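PDB 3IEG: DnaJ homolog subfamily C member 3 from Mus musculus, which acts in the unfolded protein response as a co-chaperone of the Hsc70 ATPase, binds misfolded proteins through its tetratricopeptide repeats and restrains the GCN2 kinase. Local coordinates for residues E111-L114 with V115-D118; L75-G78 with H79-K83; E319-Y322 with D323-I326; L346-A349 with Q350-K354; L201-H204 with E205-L208. All blocks are in the same frame, centred on the assembly; numbering follows the deposited sequence.

Interaction 1: E111-L114 with V115-D118; sequences ESQL and VKAD
One water molecule is gripped from two sides by Gln113 and Lys116: it donates to Gln113 OE1 at 2.5 Å and accepts from Lys116 NZ at 2.7 Å. The two side chains run alongside each other in the same direction, and the water joins their polar ends. Lys116 gets there by a kink in its chain at chi3 (-72°), which turns CE to within 4.0 Å of Gln113 OE1. Gln113 is folded too, bent at chi2, and uses both ends of its amide: OE1 faces the water, while NE2 is hydrogen-bonded to His79 of helix 71-84. That double hold should fix the rotation of the amide. Behind these side chains runs ordinary alpha-helical backbone. Ala117 N donates to Gln113 O at 2.9 Å, and Ala117 CB also lies against that oxygen, 3.3 Å away. Val115 turns CG2 onto Glu111 O (3.4 Å), a contact on the exposed flank. All of this belongs to the long helix 104-132. Helix 87-98 also packs against it, where Leu114 meets Leu98, Gln113 touches Phe94 and Ala117 rests on Glu91, so the segment is shared between two neighbouring helices.

Interaction 2: L75-G78 with H79-K83; sequences LQRG and HLLLK
Leu75 swings CG opposite its own backbone nitrogen (chi1 177°), while His79 keeps CG beside its backbone N and so turns its ring back toward the preceding turn, and the two side chains meet one helical turn apart. The segment belongs to TPR 3, in helix 71-84, and it illustrates how a repeat helix divides its faces among different neighbours. Leu75 brings its branch point to the far end of the imidazole, CG standing 3.7 Å from His79 NE2. One face of the ring receives Leu75 O, which lies 3.4 Å from His79 CD2 and is displaced toward the rim. Gln76 approaches differently: its OE1 reaches the ring edge in the plane, 3.7 Å from His79 CD2, with the amide and ring planes 58° apart. Both ring nitrogens are hydrogen-bonded to helix 104-132, NE2 to Glu109 and ND1 to Gln113. On another flank Arg77 and Leu81 run side by side, Arg77 CG touching Leu81 CD1 at 3.8 Å. The arginine chain then bends at chi3, and NE forms a salt bridge with Asp93 of helix 87-98, while other parts of the side chain rest on helix 53-66. Gly78 stands at the eighth position of the repeat, where the TPR consensus has a small residue suited to close helix packing. Beneath Arg77 and Leu81 the backbone bond is almost straight: Leu81 N reaches Arg77 O at 2.9 Å, with an N-H...O angle of 173°.

Interaction 3: E319-Y322 with D323-I326; sequences EEMY and DEAI
Glu324 folds back on Met321, which is present as selenomethionine, so that the carboxylate lies beside the root of the earlier side chain and not its end: Glu324 OE1 is 3.4 Å from Met321 CB. A bend at chi2 (92°) produces the fold, while the selenium-bearing chain of Met321 extends away. Tyr322 turns in another direction. Its ring leaves the new helix and lays one face near Glu320 C, its rim over that atom, before packing on helix 340-357 and on Leu317. Ile326, one turn further on, sets its two branches against the tyrosine backbone and not against the ring, with CG2 3.3 Å and CD1 3.4 Å from Tyr322 O. An alanine in place of Ile326 would strip both groups from that carbonyl and would probably leave a gap where the side chain meets Ala349. These orientations mark a tight interhelical turn of TPR 9: Glu320 closes helix 306-318 in a Schellman motif, Met321 centres an inverse gamma turn, and helix 322-333 begins. Tyr322 and Ala325 hold positions 17 and 20 of the repeat, where the TPR consensus has tyrosine and alanine. Met321 O receives Ala325 N at 3.2 Å in the carbonyl plane and, weakly, Glu324 N; Tyr322 O accepts Ile326 N at 3.0 Å. Met321 is the N-cap, yet its side chain carries no oxygen to cap with. The acidic Asp323 and Glu324 in the first turn probably contribute by charge, offsetting the positive end of the helix dipole.

Interaction 4: L346-A349 with Q350-K354; sequences LEKA and QRLLK
Helix 340-357 follows TPR 9 and closes the repeat array, and along it Gln350 reaches back one turn to Leu346. The glutamine runs out extended beyond CG and crosses the leucine at a slant, its NE2 3.3 Å from Leu346 CD2. The other end of the amide faces Glu347, with Gln350 OE1 4.0 Å from Glu347 CG and the carboxylate and amide nearly parallel, 11° apart. Replacing this glutamine with a glycine would remove the amide and is likely to leave Leu346 CD2 without its cover on that side. Arg351 behaves differently: bent at chi3 (-87°), it brings one guanidinium face over the backbone, with Glu347 O and Lys348 CA beneath it near the rim. Lys348 crosses it at about a right angle, its CG 3.7 Å from Arg351 NH1, so aliphatic carbon and not ammonium meets the arginine. Glu347 OE1 is 5.7 Å from Arg351 NH2, too far for a salt bridge. The polar groups thus occupy the outer side, while Ala349 and Leu352 face Leu317 and helix 322-333. Part of a region thought by similarity to be a flexible linker, the segment is ordered helix here, resembling the amphipathic C-terminal helix that commonly caps TPR arrays.

Interaction 5: L201-H204 with E205-L208; sequences LGDH and ELSL
Ser207 is drawn tightly under the turn that Asp203 begins, its N bonded to Asp203 O at 3.0 Å with an N-H...O angle of 165°. The turn joins helix 188-201 to helix 204-217 within TPR 6, and Ser207 fills position 20 of the repeat, where the consensus has a small residue, usually alanine. Its CB lies 3.3 Å from Asp203 O and 3.5 Å from His204 O, and a small side chain fits its buried place against Tyr198, Tyr199 and Val231. Its hydroxyl is buried and not wasted: OG is hydrogen-bonded to Ser195 O and His227 NE2, tying the new helix to the one before and the one after. The following bond, Leu208 N to His204 O at 3.0 Å, completes the compact side. The opposite character appears at Glu205 and Leu206. Glu205 is extended beyond CG and leads away into the exposed zone, while Leu206, also exposed, merely runs alongside Asp203, its CD1 4.1 Å from Asp203 OD2. Asp203 is the N-cap by position, but its carboxylate makes no capping bond; OD2 is instead committed to a salt bridge with Arg171. Gly202 suits the turn: at its phi of 99° a side chain would run into the preceding carbonyl oxygen, and with it the Schellman motif ends the earlier helix. His204 places CG between its backbone N and carbonyl carbon (chi1 49°), which sets ND1 3.3 Å from Glu205 N without a hydrogen bond, the ring nitrogen pairing with Asn235 ND2.

Along the chain the order is interaction 2, 1, 5, 3, 4, which follows the superhelical array from its N-terminal part toward its C-terminal end. Interactions 1 and 2 form one cluster, their centres about 11 Å apart, with helix 104-132 packing on helix 71-84. Interactions 3 and 4 form another, with centres about 9 Å apart, where the consecutive helices 322-333 and 340-357 meet through Tyr322 and Ile326. These clusters lie on opposite sides of the chain's centre, the centres of their contacts 71 to 74 Å apart. Interaction 5 stands between them, its centre 37 to 44 Å from theirs. Interactions 3 and 5 repeat the same interhelical turn in two TPR units, so local rules recur while the neighbours change along an elongated scaffold.

Interaction 1: E111-L114 with V115-D118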
loop_
_atom_site.group_PDB
_atom_site.type_symbol
_atom_site.label_atom_id
_atom_site.label_comp_id
_atom_site.label_asym_id
_atom_site.label_seq_id
_atom_site.Cartn_x
_atom_site.Cartn_y
_atom_site.Cartn_z
ATOM N N GLU A 111 -28.433 22.034 2.185
ATOM C CA GLU A 111 -29.405 21.072 2.728
ATOM C C GLU A 111 -29.069 19.659 2.262
ATOM O O GLU A 111 -29.165 18.692 3.025
ATOM C CB GLU A 111 -30.843 21.426 2.318
ATOM C CG GLU A 111 -31.367 22.737 2.896
ATOM C CD GLU A 111 -31.862 22.636 4.338
ATOM O OE1 GLU A 111 -32.663 23.516 4.741
ATOM O OE2 GLU A 111 -31.463 21.695 5.074
ATOM N N SER A 112 -28.672 19.561 0.998
ATOM C CA SER A 112 -28.263 18.306 0.397
ATOM C C SER A 112 -27.018 17.737 1.110
ATOM O O SER A 112 -26.925 16.524 1.364
ATOM C CB SER A 112 -27.994 18.528 -1.085
ATOM O OG SER A 112 -27.503 17.358 -1.694
ATOM N N GLN A 113 -26.081 18.622 1.453
ATOM C CA GLN A 113 -24.863 18.211 2.128
ATOM C C GLN A 113 -25.079 17.894 3.616
ATOM O O GLN A 113 -24.314 17.124 4.196
ATOM C CB GLN A 113 -23.765 19.258 1.940
ATOM C CG GLN A 113 -23.240 19.427 0.504
ATOM C CD GLN A 113 -22.448 18.231 0.020
ATOM O OE1 GLN A 113 -23.010 17.178 -0.273
ATOM N NE2 GLN A 113 -21.133 18.392 -0.085
ATOM N N LEU A 114 -26.118 18.465 4.226
ATOM C CA LEU A 114 -26.448 18.159 5.622
ATOM C C LEU A 114 -27.121 16.810 5.771
ATOM O O LEU A 114 -26.941 16.138 6.791
ATOM C CB LEU A 114 -27.311 19.248 6.278
ATOM C CG LEU A 114 -26.610 20.502 6.820
ATOM C CD1 LEU A 114 -27.654 21.464 7.333
ATOM C CD2 LEU A 114 -25.585 20.215 7.922
ATOM N N VAL A 115 -27.897 16.413 4.763
ATOM C CA VAL A 115 -28.500 15.081 4.769
ATOM C C VAL A 115 -27.372 14.066 4.707
ATOM O O VAL A 115 -27.325 13.139 5.516
ATOM C CB VAL A 115 -29.501 14.861 3.612
ATOM C CG1 VAL A 115 -29.917 13.381 3.519
ATOM C CG2 VAL A 115 -30.729 15.755 3.785
ATOM N N LYS A 116 -26.440 14.288 3.782
ATOM C CA LYS A 116 -25.351 13.360 3.552
ATOM C C LYS A 116 -24.332 13.277 4.690
ATOM O O LYS A 116 -23.829 12.194 4.976
ATOM C CB LYS A 116 -24.642 13.677 2.242
ATOM C CG LYS A 116 -23.992 12.460 1.623
ATOM C CD LYS A 116 -23.121 12.860 0.458
ATOM C CE LYS A 116 -23.945 13.295 -0.763
ATOM N NZ LYS A 116 -23.099 13.278 -1.995
ATOM N N ALA A 117 -24.020 14.411 5.316
ATOM C CA ALA A 117 -23.100 14.452 6.455
ATOM C C ALA A 117 -23.645 13.607 7.596
ATOM O O ALA A 117 -22.930 12.822 8.217
ATOM C CB ALA A 117 -22.891 15.880 6.917
ATOM N N ASP A 118 -24.934 13.772 7.840
ATOM C CA ASP A 118 -25.626 13.059 8.876
ATOM C C ASP A 118 -25.677 11.545 8.624
ATOM O O ASP A 118 -25.621 10.763 9.575
ATOM C CB ASP A 118 -27.024 13.635 9.029
ATOM C CG ASP A 118 -27.682 13.171 10.281
ATOM O OD1 ASP A 118 -27.352 13.730 11.344
ATOM O OD2 ASP A 118 -28.500 12.227 10.207
HETATM O O HOH W 1 -21.564 15.403 -1.179
#

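Interaction 2: L75-G78 with H79-K83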
loop_
_atom_site.group_PDB
_atom_site.type_symbol
_atom_site.label_atom_id
_atom_site.label_comp_id
_atom_site.label_asym_id
_atom_site.label_seq_id
_atom_site.Cartn_x
_atom_site.Cartn_y
_atom_site.Cartn_z
ATOM N N LEU A 75 -19.701 27.769 1.968
ATOM C CA LEU A 75 -20.249 26.594 1.320
ATOM C C LEU A 75 -19.121 25.731 0.750
ATOM O O LEU A 75 -19.111 24.514 0.944
ATOM C CB LEU A 75 -21.259 26.969 0.244
ATOM C CG LEU A 75 -21.837 25.790 -0.556
ATOM C CD1 LEU A 75 -22.620 24.834 0.324
ATOM C CD2 LEU A 75 -22.705 26.282 -1.698
ATOM N N GLN A 76 -18.159 26.369 0.080
ATOM C CA GLN A 76 -17.029 25.653 -0.518
ATOM C C GLN A 76 -16.178 24.920 0.521
ATOM O O GLN A 76 -15.799 23.767 0.318
ATOM C CB GLN A 76 -16.160 26.587 -1.387
ATOM C CG GLN A 76 -16.827 27.116 -2.673
ATOM C CD GLN A 76 -17.485 26.025 -3.506
ATOM O OE1 GLN A 76 -16.960 24.924 -3.642
ATOM N NE2 GLN A 76 -18.641 26.331 -4.068
ATOM N N ARG A 77 -15.889 25.580 1.638
ATOM C CA ARG A 77 -15.126 24.941 2.715
ATOM C C ARG A 77 -15.856 23.731 3.282
ATOM O O ARG A 77 -15.236 22.700 3.552
ATOM C CB ARG A 77 -14.783 25.925 3.831
ATOM C CG ARG A 77 -13.857 25.311 4.857
ATOM C CD ARG A 77 -13.379 26.301 5.884
ATOM N NE ARG A 77 -14.459 26.684 6.771
ATOM C CZ ARG A 77 -14.315 27.536 7.767
ATOM N NH1 ARG A 77 -13.130 28.079 7.997
ATOM N NH2 ARG A 77 -15.351 27.841 8.524
ATOM N N GLY A 78 -17.167 23.862 3.455
ATOM C CA GLY A 78 -18.020 22.753 3.856
ATOM C C GLY A 78 -17.856 21.531 2.973
ATOM O O GLY A 78 -17.773 20.410 3.468
ATOM N N HIS A 79 -17.804 21.734 1.666
ATOM C CA HIS A 79 -17.550 20.629 0.743
ATOM C C HIS A 79 -16.222 19.921 1.034
ATOM O O HIS A 79 -16.173 18.688 1.071
ATOM C CB HIS A 79 -17.585 21.094 -0.720
ATOM C CG HIS A 79 -18.924 21.584 -1.172
ATOM N ND1 HIS A 79 -20.100 20.940 -0.853
ATOM C CD2 HIS A 79 -19.273 22.657 -1.918
ATOM C CE1 HIS A 79 -21.118 21.601 -1.374
ATOM N NE2 HIS A 79 -20.643 22.644 -2.030
ATOM N N LEU A 80 -15.160 20.696 1.241
ATOM C CA LEU A 80 -13.832 20.124 1.420
ATOM C C LEU A 80 -13.764 19.385 2.737
ATOM O O LEU A 80 -13.225 18.290 2.783
ATOM C CB LEU A 80 -12.708 21.182 1.313
ATOM C CG LEU A 80 -12.595 22.003 0.016
ATOM C CD1 LEU A 80 -11.476 23.049 0.080
ATOM C CD2 LEU A 80 -12.409 21.093 -1.171
ATOM N N LEU A 81 -14.323 19.978 3.793
ATOM C CA LEU A 81 -14.394 19.328 5.114
ATOM C C LEU A 81 -15.131 17.991 5.076
ATOM O O LEU A 81 -14.648 17.002 5.618
ATOM C CB LEU A 81 -15.038 20.250 6.162
ATOM C CG LEU A 81 -14.300 21.553 6.496
ATOM C CD1 LEU A 81 -15.209 22.583 7.178
ATOM C CD2 LEU A 81 -13.048 21.283 7.314
ATOM N N LEU A 82 -16.292 17.951 4.435
ATOM C CA LEU A 82 -17.006 16.688 4.284
ATOM C C LEU A 82 -16.135 15.626 3.606
ATOM O O LEU A 82 -16.115 14.479 4.031
ATOM C CB LEU A 82 -18.308 16.894 3.512
ATOM C CG LEU A 82 -19.184 15.684 3.187
ATOM C CD1 LEU A 82 -19.538 14.867 4.422
ATOM C CD2 LEU A 82 -20.438 16.165 2.504
ATOM N N LYS A 83 -15.412 16.015 2.555
ATOM C CA LYS A 83 -14.515 15.091 1.859
ATOM C C LYS A 83 -13.364 14.626 2.762
ATOM O O LYS A 83 -12.889 13.501 2.655
ATOM C CB LYS A 83 -13.958 15.731 0.591
ATOM C CG LYS A 83 -14.911 15.749 -0.608
ATOM C CD LYS A 83 -14.102 15.965 -1.874
ATOM C CE LYS A 83 -14.970 16.112 -3.087
ATOM N NZ LYS A 83 -14.083 16.305 -4.283
#

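Interaction 3: E319-Y322 with D323-I326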
loop_
_atom_site.group_PDB
_atom_site.type_symbol
_atom_site.label_atom_id
_atom_site.label_comp_id
_atom_site.label_asym_id
_atom_site.label_seq_id
_atom_site.Cartn_x
_atom_site.Cartn_y
_atom_site.Cartn_z
ATOM N N GLU A 319 20.057 -41.244 -7.982
ATOM C CA GLU A 319 19.697 -42.493 -7.316
ATOM C C GLU A 319 19.096 -43.549 -8.247
ATOM O O GLU A 319 18.657 -44.605 -7.785
ATOM C CB GLU A 319 18.711 -42.212 -6.190
ATOM C CG GLU A 319 19.258 -41.373 -5.075
ATOM C CD GLU A 319 20.343 -42.078 -4.308
ATOM O OE1 GLU A 319 21.518 -41.997 -4.734
ATOM O OE2 GLU A 319 20.019 -42.703 -3.274
ATOM N N GLU A 320 19.063 -43.262 -9.545
ATOM C CA GLU A 320 18.538 -44.198 -10.549
ATOM C C GLU A 320 17.093 -44.631 -10.299
ATOM O O GLU A 320 16.624 -45.621 -10.855
ATOM C CB GLU A 320 19.477 -45.408 -10.740
ATOM C CG GLU A 320 20.609 -45.135 -11.744
ATOM C CD GLU A 320 21.823 -46.054 -11.597
ATOM O OE1 GLU A 320 21.766 -47.047 -10.834
ATOM O OE2 GLU A 320 22.848 -45.770 -12.259
HETATM N N MSE A 321 16.394 -43.869 -9.465
HETATM C CA MSE A 321 14.989 -44.108 -9.181
HETATM C C MSE A 321 14.145 -43.351 -10.188
HETATM O O MSE A 321 13.530 -42.340 -9.873
HETATM C CB MSE A 321 14.665 -43.671 -7.758
HETATM C CG MSE A 321 15.554 -44.320 -6.720
HETATM SE SE MSE A 321 15.300 -43.515 -4.968
HETATM C CE MSE A 321 16.486 -44.656 -3.865
ATOM N N TYR A 322 14.129 -43.869 -11.410
ATOM C CA TYR A 322 13.515 -43.202 -12.550
ATOM C C TYR A 322 12.003 -43.000 -12.406
ATOM O O TYR A 322 11.478 -41.947 -12.772
ATOM C CB TYR A 322 13.855 -43.959 -13.840
ATOM C CG TYR A 322 15.351 -44.120 -14.088
ATOM C CD1 TYR A 322 15.969 -45.368 -13.994
ATOM C CD2 TYR A 322 16.148 -43.016 -14.412
ATOM C CE1 TYR A 322 17.348 -45.512 -14.219
ATOM C CE2 TYR A 322 17.523 -43.145 -14.635
ATOM C CZ TYR A 322 18.120 -44.392 -14.539
ATOM O OH TYR A 322 19.478 -44.508 -14.765
ATOM N N ASP A 323 11.322 -44.008 -11.857
ATOM C CA ASP A 323 9.871 -43.976 -11.632
ATOM C C ASP A 323 9.431 -42.793 -10.767
ATOM O O ASP A 323 8.432 -42.133 -11.063
ATOM C CB ASP A 323 9.391 -45.295 -11.003
ATOM C CG ASP A 323 9.178 -46.408 -12.032
ATOM O OD1 ASP A 323 9.964 -46.521 -13.001
ATOM O OD2 ASP A 323 8.211 -47.183 -11.859
ATOM N N GLU A 324 10.188 -42.541 -9.700
ATOM C CA GLU A 324 9.909 -41.449 -8.770
ATOM C C GLU A 324 10.250 -40.094 -9.381
ATOM O O GLU A 324 9.592 -39.091 -9.095
ATOM C CB GLU A 324 10.686 -41.642 -7.469
ATOM C CG GLU A 324 10.120 -42.707 -6.536
ATOM C CD GLU A 324 10.722 -44.094 -6.756
ATOM O OE1 GLU A 324 11.336 -44.347 -7.820
ATOM O OE2 GLU A 324 10.573 -44.941 -5.849
ATOM N N ALA A 325 11.280 -40.077 -10.225
ATOM C CA ALA A 325 11.710 -38.859 -10.894
ATOM C C ALA A 325 10.643 -38.373 -11.861
ATOM O O ALA A 325 10.302 -37.192 -11.839
ATOM C CB ALA A 325 13.035 -39.065 -11.607
ATOM N N ILE A 326 10.102 -39.272 -12.689
ATOM C CA ILE A 326 9.074 -38.879 -13.659
ATOM C C ILE A 326 7.778 -38.471 -12.958
ATOM O O ILE A 326 7.131 -37.502 -13.350
ATOM C CB ILE A 326 8.811 -39.940 -14.803
ATOM C CG1 ILE A 326 7.856 -41.067 -14.362
ATOM C CG2 ILE A 326 10.133 -40.436 -15.439
ATOM C CD1 ILE A 326 8.454 -42.484 -14.327
#

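Interaction 4: L346-A349 with Q350-K354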
loop_
_atom_site.group_PDB
_atom_site.type_symbol
_atom_site.label_atom_id
_atom_site.label_comp_id
_atom_site.label_asym_id
_atom_site.label_seq_id
_atom_site.Cartn_x
_atom_site.Cartn_y
_atom_site.Cartn_z
ATOM N N LEU A 346 11.670 -34.038 -17.820
ATOM C CA LEU A 346 10.793 -35.199 -17.900
ATOM C C LEU A 346 11.222 -36.097 -19.051
ATOM O O LEU A 346 11.372 -37.306 -18.883
ATOM C CB LEU A 346 9.325 -34.779 -18.031
ATOM C CG LEU A 346 8.301 -35.884 -18.339
ATOM C CD1 LEU A 346 7.096 -35.818 -17.420
ATOM C CD2 LEU A 346 7.864 -35.853 -19.808
ATOM N N GLU A 347 11.445 -35.492 -20.211
ATOM C CA GLU A 347 11.876 -36.227 -21.390
ATOM C C GLU A 347 13.293 -36.782 -21.224
ATOM O O GLU A 347 13.629 -37.812 -21.813
ATOM C CB GLU A 347 11.726 -35.368 -22.654
ATOM C CG GLU A 347 10.251 -35.113 -23.024
ATOM C CD GLU A 347 10.043 -34.071 -24.123
ATOM O OE1 GLU A 347 10.993 -33.765 -24.880
ATOM O OE2 GLU A 347 8.908 -33.560 -24.236
ATOM N N LYS A 348 14.108 -36.117 -20.407
ATOM C CA LYS A 348 15.433 -36.635 -20.071
ATOM C C LYS A 348 15.322 -37.863 -19.167
ATOM O O LYS A 348 15.937 -38.895 -19.434
ATOM C CB LYS A 348 16.303 -35.569 -19.407
ATOM C CG LYS A 348 17.760 -35.960 -19.352
ATOM C CD LYS A 348 18.519 -35.197 -18.306
ATOM C CE LYS A 348 19.894 -35.819 -18.122
ATOM N NZ LYS A 348 20.813 -34.982 -17.294
ATOM N N ALA A 349 14.530 -37.739 -18.104
ATOM C CA ALA A 349 14.281 -38.830 -17.166
ATOM C C ALA A 349 13.789 -40.080 -17.888
ATOM O O ALA A 349 14.131 -41.197 -17.511
ATOM C CB ALA A 349 13.276 -38.397 -16.105
ATOM N N GLN A 350 12.992 -39.864 -18.933
ATOM C CA GLN A 350 12.446 -40.927 -19.755
ATOM C C GLN A 350 13.508 -41.595 -20.625
ATOM O O GLN A 350 13.460 -42.805 -20.825
ATOM C CB GLN A 350 11.311 -40.391 -20.618
ATOM C CG GLN A 350 10.006 -40.179 -19.865
ATOM C CD GLN A 350 9.008 -39.324 -20.641
ATOM O OE1 GLN A 350 9.311 -38.816 -21.728
ATOM N NE2 GLN A 350 7.811 -39.159 -20.084
ATOM N N ARG A 351 14.456 -40.810 -21.140
ATOM C CA ARG A 351 15.578 -41.353 -21.923
ATOM C C ARG A 351 16.507 -42.197 -21.053
ATOM O O ARG A 351 16.927 -43.285 -21.456
ATOM C CB ARG A 351 16.368 -40.238 -22.623
ATOM C CG ARG A 351 15.863 -39.896 -24.023
ATOM C CD ARG A 351 16.666 -38.752 -24.684
ATOM N NE ARG A 351 16.153 -37.420 -24.335
ATOM C CZ ARG A 351 16.746 -36.560 -23.501
ATOM N NH1 ARG A 351 17.901 -36.862 -22.910
ATOM N NH2 ARG A 351 16.178 -35.383 -23.260
ATOM N N LEU A 352 16.813 -41.692 -19.860
ATOM C CA LEU A 352 17.641 -42.414 -18.906
ATOM C C LEU A 352 16.996 -43.731 -18.488
ATOM O O LEU A 352 17.671 -44.760 -18.432
ATOM C CB LEU A 352 17.947 -41.550 -17.685
ATOM C CG LEU A 352 18.957 -40.416 -17.855
ATOM C CD1 LEU A 352 18.768 -39.410 -16.735
ATOM C CD2 LEU A 352 20.382 -40.933 -17.879
ATOM N N LEU A 353 15.692 -43.684 -18.212
ATOM C CA LEU A 353 14.897 -44.865 -17.881
ATOM C C LEU A 353 15.008 -45.929 -18.972
ATOM O O LEU A 353 15.334 -47.084 -18.675
ATOM C CB LEU A 353 13.435 -44.460 -17.650
ATOM C CG LEU A 353 12.324 -45.387 -17.117
ATOM C CD1 LEU A 353 11.410 -45.871 -18.252
ATOM C CD2 LEU A 353 12.820 -46.559 -16.219
ATOM N N LYS A 354 14.762 -45.528 -20.223
ATOM C CA LYS A 354 14.907 -46.412 -21.384
ATOM C C LYS A 354 16.283 -47.065 -21.453
ATOM O O LYS A 354 16.383 -48.269 -21.655
ATOM C CB LYS A 354 14.660 -45.656 -22.695
ATOM C CG LYS A 354 13.204 -45.483 -23.089
ATOM C CD LYS A 354 13.084 -44.532 -24.301
ATOM C CE LYS A 354 11.659 -43.959 -24.453
ATOM N NZ LYS A 354 11.151 -43.294 -23.200
#

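Interaction 5: L201-H204 with E205-L208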
loop_
_atom_site.group_PDB
_atom_site.type_symbol
_atom_site.label_atom_id
_atom_site.label_comp_id
_atom_site.label_asym_id
_atom_site.label_seq_id
_atom_site.Cartn_x
_atom_site.Cartn_y
_atom_site.Cartn_z
ATOM N N LEU A 201 5.103 -10.995 5.567
ATOM C CA LEU A 201 4.784 -11.646 4.294
ATOM C C LEU A 201 5.953 -12.394 3.675
ATOM O O LEU A 201 5.749 -13.256 2.822
ATOM C CB LEU A 201 4.215 -10.649 3.286
ATOM C CG LEU A 201 2.721 -10.380 3.445
ATOM C CD1 LEU A 201 2.345 -9.130 2.664
ATOM C CD2 LEU A 201 1.873 -11.593 3.029
ATOM N N GLY A 202 7.170 -12.064 4.091
ATOM C CA GLY A 202 8.346 -12.651 3.476
ATOM C C GLY A 202 8.997 -11.755 2.441
ATOM O O GLY A 202 10.058 -12.080 1.934
ATOM N N ASP A 203 8.365 -10.624 2.136
ATOM C CA ASP A 203 8.929 -9.648 1.201
ATOM C C ASP A 203 10.003 -8.770 1.851
ATOM O O ASP A 203 9.816 -7.563 2.056
ATOM C CB ASP A 203 7.817 -8.776 0.607
ATOM C CG ASP A 203 6.883 -9.557 -0.296
ATOM O OD1 ASP A 203 7.163 -10.733 -0.605
ATOM O OD2 ASP A 203 5.862 -8.988 -0.716
ATOM N N HIS A 204 11.138 -9.388 2.152
ATOM C CA HIS A 204 12.221 -8.715 2.851
ATOM C C HIS A 204 12.732 -7.472 2.144
ATOM O O HIS A 204 13.075 -6.483 2.800
ATOM C CB HIS A 204 13.369 -9.681 3.163
ATOM C CG HIS A 204 13.819 -10.496 1.991
ATOM N ND1 HIS A 204 14.809 -10.076 1.127
ATOM C CD2 HIS A 204 13.428 -11.717 1.552
ATOM C CE1 HIS A 204 14.997 -10.998 0.198
ATOM N NE2 HIS A 204 14.181 -12.009 0.441
ATOM N N GLU A 205 12.751 -7.491 0.818
ATOM C CA GLU A 205 13.299 -6.362 0.087
ATOM C C GLU A 205 12.441 -5.096 0.165
ATOM O O GLU A 205 12.948 -4.011 0.460
ATOM C CB GLU A 205 13.572 -6.738 -1.359
ATOM C CG GLU A 205 14.587 -5.826 -2.005
ATOM C CD GLU A 205 14.815 -6.145 -3.457
ATOM O OE1 GLU A 205 15.953 -5.911 -3.931
ATOM O OE2 GLU A 205 13.863 -6.630 -4.123
ATOM N N LEU A 206 11.145 -5.239 -0.102
ATOM C CA LEU A 206 10.207 -4.116 0.001
ATOM C C LEU A 206 10.110 -3.634 1.436
ATOM O O LEU A 206 10.073 -2.429 1.669
ATOM C CB LEU A 206 8.820 -4.493 -0.529
ATOM C CG LEU A 206 8.709 -4.761 -2.041
ATOM C CD1 LEU A 206 7.450 -5.587 -2.365
ATOM C CD2 LEU A 206 8.776 -3.459 -2.876
ATOM N N SER A 207 10.102 -4.575 2.384
ATOM C CA SER A 207 10.185 -4.257 3.812
ATOM C C SER A 207 11.359 -3.312 4.103
ATOM O O SER A 207 11.191 -2.299 4.786
ATOM C CB SER A 207 10.298 -5.538 4.646
ATOM O OG SER A 207 10.336 -5.279 6.044
ATOM N N LEU A 208 12.528 -3.634 3.553
ATOM C CA LEU A 208 13.741 -2.846 3.768
ATOM C C LEU A 208 13.596 -1.431 3.224
ATOM O O LEU A 208 13.870 -0.465 3.936
ATOM C CB LEU A 208 14.950 -3.521 3.105
ATOM C CG LEU A 208 16.389 -3.441 3.643
ATOM C CD1 LEU A 208 17.390 -3.666 2.492
ATOM C CD2 LEU A 208 16.718 -2.158 4.395
#